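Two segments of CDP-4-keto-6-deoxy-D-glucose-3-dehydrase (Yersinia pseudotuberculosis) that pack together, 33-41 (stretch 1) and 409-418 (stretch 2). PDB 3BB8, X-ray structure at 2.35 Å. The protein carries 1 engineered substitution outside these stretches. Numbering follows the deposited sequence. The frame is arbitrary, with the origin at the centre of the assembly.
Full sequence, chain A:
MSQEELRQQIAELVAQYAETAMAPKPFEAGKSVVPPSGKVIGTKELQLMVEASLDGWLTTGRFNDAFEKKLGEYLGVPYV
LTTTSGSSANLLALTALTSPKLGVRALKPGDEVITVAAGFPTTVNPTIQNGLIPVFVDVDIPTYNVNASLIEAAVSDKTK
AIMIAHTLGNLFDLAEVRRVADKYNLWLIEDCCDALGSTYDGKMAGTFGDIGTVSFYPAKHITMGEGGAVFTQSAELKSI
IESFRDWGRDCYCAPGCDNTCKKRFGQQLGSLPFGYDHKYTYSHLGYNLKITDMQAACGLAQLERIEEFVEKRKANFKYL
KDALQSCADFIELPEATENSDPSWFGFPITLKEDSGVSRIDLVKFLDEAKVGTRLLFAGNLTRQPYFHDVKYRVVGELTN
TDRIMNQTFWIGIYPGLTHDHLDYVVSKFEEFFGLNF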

# COMPACT_ATOMS: atom_id res chain seq x y z
N VAL A 33 14.72 28.48 -5.82
CA VAL A 33 13.45 28.36 -5.12
C VAL A 33 13.68 27.99 -3.66
O VAL A 33 14.75 27.51 -3.28
CB VAL A 33 12.56 27.28 -5.74
CG1 VAL A 33 12.13 27.69 -7.13
CG2 VAL A 33 13.30 25.95 -5.78
N VAL A 34 12.68 28.25 -2.83
CA VAL A 34 12.74 27.91 -1.41
C VAL A 34 11.48 27.09 -1.13
O VAL A 34 10.48 27.62 -0.64
CB VAL A 34 12.75 29.15 -0.52
CG1 VAL A 34 12.92 28.74 0.93
CG2 VAL A 34 13.88 30.09 -0.94
N PRO A 35 11.51 25.79 -1.48
CA PRO A 35 10.36 24.92 -1.26
C PRO A 35 10.05 24.70 0.21
O PRO A 35 10.92 24.85 1.07
CB PRO A 35 10.77 23.63 -1.98
CG PRO A 35 12.24 23.62 -1.83
CD PRO A 35 12.62 25.05 -2.10
N PRO A 36 8.79 24.37 0.53
CA PRO A 36 8.40 24.14 1.92
C PRO A 36 8.92 22.81 2.45
O PRO A 36 8.96 22.58 3.66
CB PRO A 36 6.87 24.20 1.86
CG PRO A 36 6.58 23.62 0.52
CD PRO A 36 7.64 24.23 -0.38
N SER A 37 9.33 21.93 1.54
CA SER A 37 9.86 20.64 1.95
C SER A 37 10.60 20.00 0.79
O SER A 37 10.60 20.52 -0.32
CB SER A 37 8.72 19.72 2.41
OG SER A 37 7.83 19.44 1.34
N GLY A 38 11.23 18.86 1.06
CA GLY A 38 11.95 18.16 0.02
C GLY A 38 12.90 17.12 0.58
O GLY A 38 13.27 17.17 1.76
N LYS A 39 13.30 16.18 -0.26
CA LYS A 39 14.19 15.14 0.19
C LYS A 39 15.64 15.56 0.08
O LYS A 39 16.00 16.37 -0.77
CB LYS A 39 13.97 13.86 -0.63
CG LYS A 39 14.33 14.00 -2.11
CD LYS A 39 13.75 12.83 -2.90
CE LYS A 39 14.16 12.89 -4.36
NZ LYS A 39 13.72 14.15 -5.03
N VAL A 40 16.47 15.01 0.96
CA VAL A 40 17.90 15.28 0.97
C VAL A 40 18.59 13.91 0.95
O VAL A 40 18.82 13.30 1.99
CB VAL A 40 18.33 16.07 2.23
CG1 VAL A 40 19.85 16.24 2.25
CG2 VAL A 40 17.66 17.44 2.23
N ILE A 41 18.88 13.44 -0.26
CA ILE A 41 19.53 12.15 -0.45
C ILE A 41 20.88 12.32 -1.12
O ILE A 41 21.15 13.34 -1.77
CB ILE A 41 18.68 11.21 -1.34
CG1 ILE A 41 18.58 11.78 -2.76
CG2 ILE A 41 17.30 11.04 -0.72
CD1 ILE A 41 17.97 10.84 -3.77
N PHE A 409 -0.86 29.00 7.11
CA PHE A 409 -0.08 28.41 6.03
C PHE A 409 1.31 28.16 6.61
O PHE A 409 1.63 28.67 7.68
CB PHE A 409 -0.03 29.36 4.83
CG PHE A 409 0.86 30.56 5.04
CD1 PHE A 409 2.19 30.55 4.61
CD2 PHE A 409 0.36 31.71 5.64
CE1 PHE A 409 3.01 31.66 4.80
CE2 PHE A 409 1.18 32.83 5.84
CZ PHE A 409 2.51 32.80 5.41
N TRP A 410 2.13 27.36 5.94
CA TRP A 410 3.47 27.10 6.44
C TRP A 410 4.51 27.16 5.35
O TRP A 410 4.20 26.99 4.17
CB TRP A 410 3.55 25.75 7.17
CG TRP A 410 3.10 24.54 6.38
CD1 TRP A 410 1.81 24.12 6.19
CD2 TRP A 410 3.94 23.58 5.72
NE1 TRP A 410 1.80 22.95 5.46
CE2 TRP A 410 3.09 22.60 5.16
CE3 TRP A 410 5.32 23.46 5.55
CZ2 TRP A 410 3.58 21.51 4.44
CZ3 TRP A 410 5.81 22.37 4.83
CH2 TRP A 410 4.94 21.41 4.29
N ILE A 411 5.76 27.40 5.74
CA ILE A 411 6.87 27.41 4.79
C ILE A 411 8.03 26.56 5.30
O ILE A 411 7.90 25.84 6.29
CB ILE A 411 7.38 28.84 4.53
CG1 ILE A 411 7.88 29.47 5.83
CG2 ILE A 411 6.27 29.69 3.91
CD1 ILE A 411 7.92 30.99 5.79
N GLY A 412 9.16 26.63 4.60
CA GLY A 412 10.14 25.56 4.62
C GLY A 412 11.27 25.82 5.59
O GLY A 412 11.90 26.88 5.54
N ILE A 413 11.53 24.86 6.46
CA ILE A 413 12.71 24.90 7.33
C ILE A 413 13.46 23.57 7.32
O ILE A 413 14.24 23.28 8.23
CB ILE A 413 12.23 25.21 8.78
CG1 ILE A 413 10.97 24.42 9.12
CG2 ILE A 413 12.04 26.72 8.95
CD1 ILE A 413 11.20 22.94 9.31
N TYR A 414 13.23 22.78 6.27
CA TYR A 414 13.86 21.47 6.13
C TYR A 414 15.35 21.59 5.77
O TYR A 414 15.79 22.60 5.21
CB TYR A 414 13.11 20.61 5.10
CG TYR A 414 13.36 20.97 3.65
CD1 TYR A 414 14.09 20.12 2.82
CD2 TYR A 414 12.87 22.15 3.11
CE1 TYR A 414 14.33 20.45 1.48
CE2 TYR A 414 13.10 22.49 1.78
CZ TYR A 414 13.83 21.64 0.98
OH TYR A 414 14.05 21.97 -0.34
N PRO A 415 16.14 20.55 6.09
CA PRO A 415 17.59 20.45 5.86
C PRO A 415 18.14 20.94 4.52
O PRO A 415 19.33 21.25 4.43
CB PRO A 415 17.86 18.96 6.07
CG PRO A 415 16.87 18.61 7.14
CD PRO A 415 15.62 19.28 6.64
N GLY A 416 17.30 21.00 3.50
CA GLY A 416 17.77 21.46 2.20
C GLY A 416 17.85 22.97 2.07
O GLY A 416 18.18 23.49 1.01
N LEU A 417 17.57 23.67 3.16
CA LEU A 417 17.59 25.13 3.16
C LEU A 417 18.73 25.74 3.98
O LEU A 417 18.88 25.44 5.17
CB LEU A 417 16.25 25.66 3.68
CG LEU A 417 15.13 26.02 2.69
CD1 LEU A 417 15.15 25.13 1.47
CD2 LEU A 417 13.80 25.94 3.41
N THR A 418 19.52 26.60 3.34
CA THR A 418 20.64 27.27 4.01
C THR A 418 20.18 28.61 4.57
O THR A 418 19.04 29.04 4.33
CB THR A 418 21.81 27.56 3.04
OG1 THR A 418 21.37 28.47 2.01
CG2 THR A 418 22.31 26.28 2.39

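Residues 33-41 and 409-418 meet in a contact of close van der Waals packing, without a hydrogen bond between them, in which an irregular, proline-containing segment lies against the end of a strand and the turn that follows. The backbones come nearest where Pro36 faces Gly412, their CA atoms 3.5 Å apart; by Val40 and Gly416 the CA separation has opened to 6.3 Å. Gly412 permits the close approach: a CB there would point toward stretch 1 and clash, lying 2.2 Å from Pro35 O and 2.9 Å from Pro36 CA. In its absence, Gly412 CA sits 3.3 Å from Pro36 O, a CA-H...O contact with an angle of 130° at the hydrogen. Neither proline has an amide hydrogen to donate; both meet stretch 2 with carbonyl and ring atoms. The Pro36 carbonyl also reaches the edge of the Trp410 indole, with O 3.4 Å from CZ3, while Pro36 CB packs 3.6 Å from the same CZ3. Tyr414 gives up the most surface to the contact. Ser37 CA and Gly38 N lie over one face of its ring, Ser37 CA 3.6 Å from Tyr414 CD2, so backbone rather than side chain covers the ring here; the Ser37 CB points away. Gly38 suits this position, since a CB would stand only 3.1 Å from Tyr414 CE1 and its backbone angles themselves call for glycine. At the hydroxyl-bearing end of the ring, Pro35 CG packs 3.8 Å from Tyr414 CZ. Leu417 extends the apolar surface, with CD2 3.8 Å from Val34 CG1. Farther along, Val40 points toward the turn, its CG2 4.1 Å from Pro415 CB and 3.8 Å from Gly416 N. That type I turn, Tyr414 to Leu417, is closed by a hydrogen bond from Leu417 N to Tyr414 O (2.9 Å), and both of its end residues pack against stretch 1.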